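Local coordinates for NTF2-like Protein (Anabaena variabilis ATCC 29413, PDB 3DMC) that is of unknown function but belongs to the SnoaL-like group of the NTF2 superfamily, whose cone-shaped fold wraps a curved sheet around helices, at residues E87-F92 with A110-V115. Residues are numbered along the deposited sequence; the frame is centred on the assembly and turned at random. Where two conformers were deposited one is given.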
ATOM      1  N   GLU A  87      -6.823   8.825  11.844  1.00 12.32           N
ATOM      2  CA  GLU A  87      -6.580  10.104  12.534  1.00 13.82           C
ATOM      3  C   GLU A  87      -5.299  10.804  12.055  1.00 13.82           C
ATOM      4  O   GLU A  87      -5.220  12.021  12.094  1.00 13.86           O
ATOM      5  CB  GLU A  87      -6.516   9.929  14.047  1.00 15.97           C
ATOM      6  CG  GLU A  87      -7.814   9.534  14.674  1.00 21.53           C
ATOM      7  CD  GLU A  87      -7.752   9.596  16.188  1.00 34.60           C
ATOM      8  OE1 GLU A  87      -6.626   9.685  16.722  1.00 41.90           O
ATOM      9  OE2 GLU A  87      -8.819   9.562  16.841  1.00 46.87           O
ATOM     10  N   THR A  88      -4.326  10.021  11.590  1.00 10.51           N
ATOM     11  CA  THR A  88      -2.993  10.532  11.266  1.00 10.69           C
ATOM     12  C   THR A  88      -2.364  10.143   9.925  1.00 11.12           C
ATOM     13  O   THR A  88      -1.478  10.805   9.470  1.00 16.25           O
ATOM     14  CB  THR A  88      -1.958  10.208  12.394  1.00 12.70           C
ATOM     15  OG1 THR A  88      -1.720   8.806  12.441  1.00 24.15           O
ATOM     16  CG2 THR A  88      -2.495  10.673  13.726  1.00 17.81           C
ATOM     17  N   THR A  89      -2.910   9.124   9.267  1.00 11.58           N
ATOM     18  CA  THR A  89      -2.287   8.503   8.105  1.00 10.87           C
ATOM     19  C   THR A  89      -3.264   8.545   6.944  1.00  8.74           C
ATOM     20  O   THR A  89      -4.470   8.337   7.120  1.00 10.36           O
ATOM     21  CB  THR A  89      -1.924   7.020   8.393  1.00 11.43           C
ATOM     22  OG1 THR A  89      -1.040   6.922   9.517  1.00 13.54           O
ATOM     23  CG2 THR A  89      -1.247   6.354   7.214  1.00 10.57           C
ATOM     24  N   VAL A  90      -2.709   8.798   5.765  1.00  8.52           N
ATOM     25  CA  VAL A  90      -3.483   8.724   4.511  1.00  9.16           C
ATOM     26  C   VAL A  90      -2.718   7.889   3.514  1.00  8.69           C
ATOM     27  O   VAL A  90      -1.480   8.022   3.367  1.00  8.40           O
ATOM     28  CB  VAL A  90      -3.744  10.107   3.893  1.00  9.61           C
ATOM     29  CG1 VAL A  90      -4.703   9.950   2.757  1.00 12.40           C
ATOM     30  CG2 VAL A  90      -4.317  11.085   4.968  1.00  8.87           C
ATOM     31  N   VAL A  91      -3.444   7.005   2.844  1.00  8.13           N
ATOM     32  CA  VAL A  91      -2.835   6.167   1.795  1.00  8.49           C
ATOM     33  C   VAL A  91      -3.541   6.462   0.494  1.00  9.58           C
ATOM     34  O   VAL A  91      -4.774   6.555   0.433  1.00  8.50           O
ATOM     35  CB  VAL A  91      -2.981   4.633   2.063  1.00  9.15           C
ATOM     36  CG1 VAL A  91      -2.338   3.774   0.941  1.00  8.68           C
ATOM     37  CG2 VAL A  91      -2.396   4.220   3.417  1.00  5.92           C
ATOM     38  N   PHE A  92      -2.704   6.644  -0.510  1.00  9.72           N
ATOM     39  CA  PHE A  92      -3.084   6.898  -1.891  1.00  7.84           C
ATOM     40  C   PHE A  92      -2.689   5.680  -2.714  1.00  8.32           C
ATOM     41  O   PHE A  92      -1.523   5.365  -2.824  1.00 11.10           O
ATOM     42  CB  PHE A  92      -2.330   8.137  -2.395  1.00  9.55           C
ATOM     43  CG  PHE A  92      -2.686   9.394  -1.669  1.00  9.33           C
ATOM     44  CD1 PHE A  92      -1.997   9.753  -0.478  1.00  7.40           C
ATOM     45  CD2 PHE A  92      -3.681  10.238  -2.146  1.00 11.40           C
ATOM     46  CE1 PHE A  92      -2.328  10.895   0.194  1.00 13.37           C
ATOM     47  CE2 PHE A  92      -3.999  11.394  -1.462  1.00 11.41           C
ATOM     48  CZ  PHE A  92      -3.333  11.714  -0.297  1.00 11.57           C
ATOM     49  N   ALA A 110       1.222   2.296  -3.929  1.00  8.93           N
ATOM     50  CA  ALA A 110       0.579   2.863  -2.775  1.00  6.93           C
ATOM     51  C   ALA A 110       1.615   3.680  -2.022  1.00  7.50           C
ATOM     52  O   ALA A 110       2.679   3.209  -1.701  1.00  8.94           O
ATOM     53  CB  ALA A 110      -0.005   1.790  -1.873  1.00  9.00           C
ATOM     54  N   VAL A 111       1.300   4.941  -1.805  0.50  6.88           N
ATOM     55  CA  VAL A 111       2.101   5.760  -0.905  0.50  8.45           C
ATOM     56  C   VAL A 111       1.252   6.199   0.273  0.50  9.09           C
ATOM     57  O   VAL A 111       0.111   6.648   0.136  0.50 10.53           O
ATOM     58  CB  VAL A 111       2.769   6.982  -1.579  0.50  8.88           C
ATOM     59  CG1 VAL A 111       3.638   6.533  -2.783  0.50  6.47           C
ATOM     60  CG2 VAL A 111       1.741   8.055  -1.961  0.50  8.01           C
ATOM     61  N   SER A 112       1.874   6.061   1.430  1.00  9.11           N
ATOM     62  CA  SER A 112       1.271   6.310   2.716  1.00  7.22           C
ATOM     63  C   SER A 112       1.998   7.488   3.371  1.00  7.99           C
ATOM     64  O   SER A 112       3.218   7.507   3.409  1.00  9.34           O
ATOM     65  CB  SER A 112       1.404   5.042   3.576  1.00  8.15           C
ATOM     66  OG  SER A 112       0.785   5.193   4.831  1.00  8.89           O
ATOM     67  N   PHE A 113       1.231   8.491   3.780  1.00  6.85           N
ATOM     68  CA  PHE A 113       1.793   9.639   4.531  1.00  6.63           C
ATOM     69  C   PHE A 113       1.271   9.627   5.975  1.00  6.07           C
ATOM     70  O   PHE A 113       0.082   9.342   6.215  1.00 11.14           O
ATOM     71  CB  PHE A 113       1.314  11.009   3.947  1.00  9.40           C
ATOM     72  CG  PHE A 113       1.648  11.262   2.493  1.00 11.65           C
ATOM     73  CD1 PHE A 113       2.698  10.658   1.871  1.00 10.55           C
ATOM     74  CD2 PHE A 113       0.937  12.231   1.775  1.00 14.26           C
ATOM     75  CE1 PHE A 113       3.010  10.922   0.540  1.00 16.21           C
ATOM     76  CE2 PHE A 113       1.247  12.499   0.470  1.00 15.69           C
ATOM     77  CZ  PHE A 113       2.305  11.854  -0.154  1.00 13.77           C
ATOM     78  N   ASP A 114       2.114  10.043   6.923  1.00  9.49           N
ATOM     79  CA  ASP A 114       1.621  10.503   8.229  1.00 11.17           C
ATOM     80  C   ASP A 114       1.619  12.015   8.228  1.00 12.18           C
ATOM     81  O   ASP A 114       2.557  12.651   7.731  1.00 13.26           O
ATOM     82  CB  ASP A 114       2.508  10.027   9.376  1.00 10.65           C
ATOM     83  CG  ASP A 114       2.266   8.598   9.746  1.00 13.48           C
ATOM     84  OD1 ASP A 114       1.578   7.874   9.011  1.00 13.73           O
ATOM     85  OD2 ASP A 114       2.740   8.192  10.824  1.00 18.82           O
ATOM     86  N   VAL A 115       0.584  12.566   8.835  1.00 12.86           N
ATOM     87  CA  VAL A 115       0.432  14.021   8.992  1.00 13.56           C
ATOM     88  C   VAL A 115       0.619  14.459  10.428  1.00 14.12           C
ATOM     89  O   VAL A 115       0.116  13.841  11.382  1.00 11.70           O
ATOM     90  CB  VAL A 115      -0.948  14.487   8.500  1.00 14.18           C
ATOM     91  CG1 VAL A 115      -1.189  15.978   8.799  1.00 11.69           C
ATOM     92  CG2 VAL A 115      -1.098  14.232   7.003  1.00 13.94           C
TER
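Thr88 O accepts the backbone N-H of Val115 at 2.8 Å and opens the pairing of strands 89-100 and 103-116, an antiparallel beta hairpin in the curved sheet of the NTF2-like fold. One residue on, Thr89 faces Asp114 in a non-hydrogen-bonded pair, and the side chains make the link that the backbones do not. With OG1 anti to the carbonyl carbon (chi1 -58°), the threonine hydroxyl donates to Asp114 OD1 at 2.8 Å, coming from above the carboxylate plane. Its methyl CG2 lies 3.3 Å from Ser112 OG. The carboxylate has further partners, OD1 in a salt bridge with Arg124 and OD2 in one with Arg82 of the second subunit, so this face of the hairpin lies in the dimer interface. An alanine in place of Thr89 would probably cost OD1 its hydroxyl donor, leave the carboxylate freer to turn, and open a gap beside Ser112 OG where CG2 lay. Val90 and Phe113 form a reciprocal hydrogen-bonded pair, while the valine side chain turns to the other face and packs against helix 9-27. Val91 returns to the Thr89 face, where its CG2 packs 3.6 Å from Ser112 OG, a hydroxyl hydrogen-bonded to Glu93 of the second subunit and to Arg124. Phe92 ends the segment on the side covered by helix 9-27: its ring stacks on Phe18 and meets His15 edge-to-face, and its CE1 obliquely meets the CD2-CE2 side of the Phe113 ring, with planes at 52°. Its CB touches Val111 CG2 at 4.1 Å. Val111 N bonds Phe92 O, and in return the Phe92 N-H points almost straight at Val111 O (2.9 Å, 176° at the hydrogen), an oxygen that also lies at the edge of the Phe92 ring, 3.8 Å from CD1.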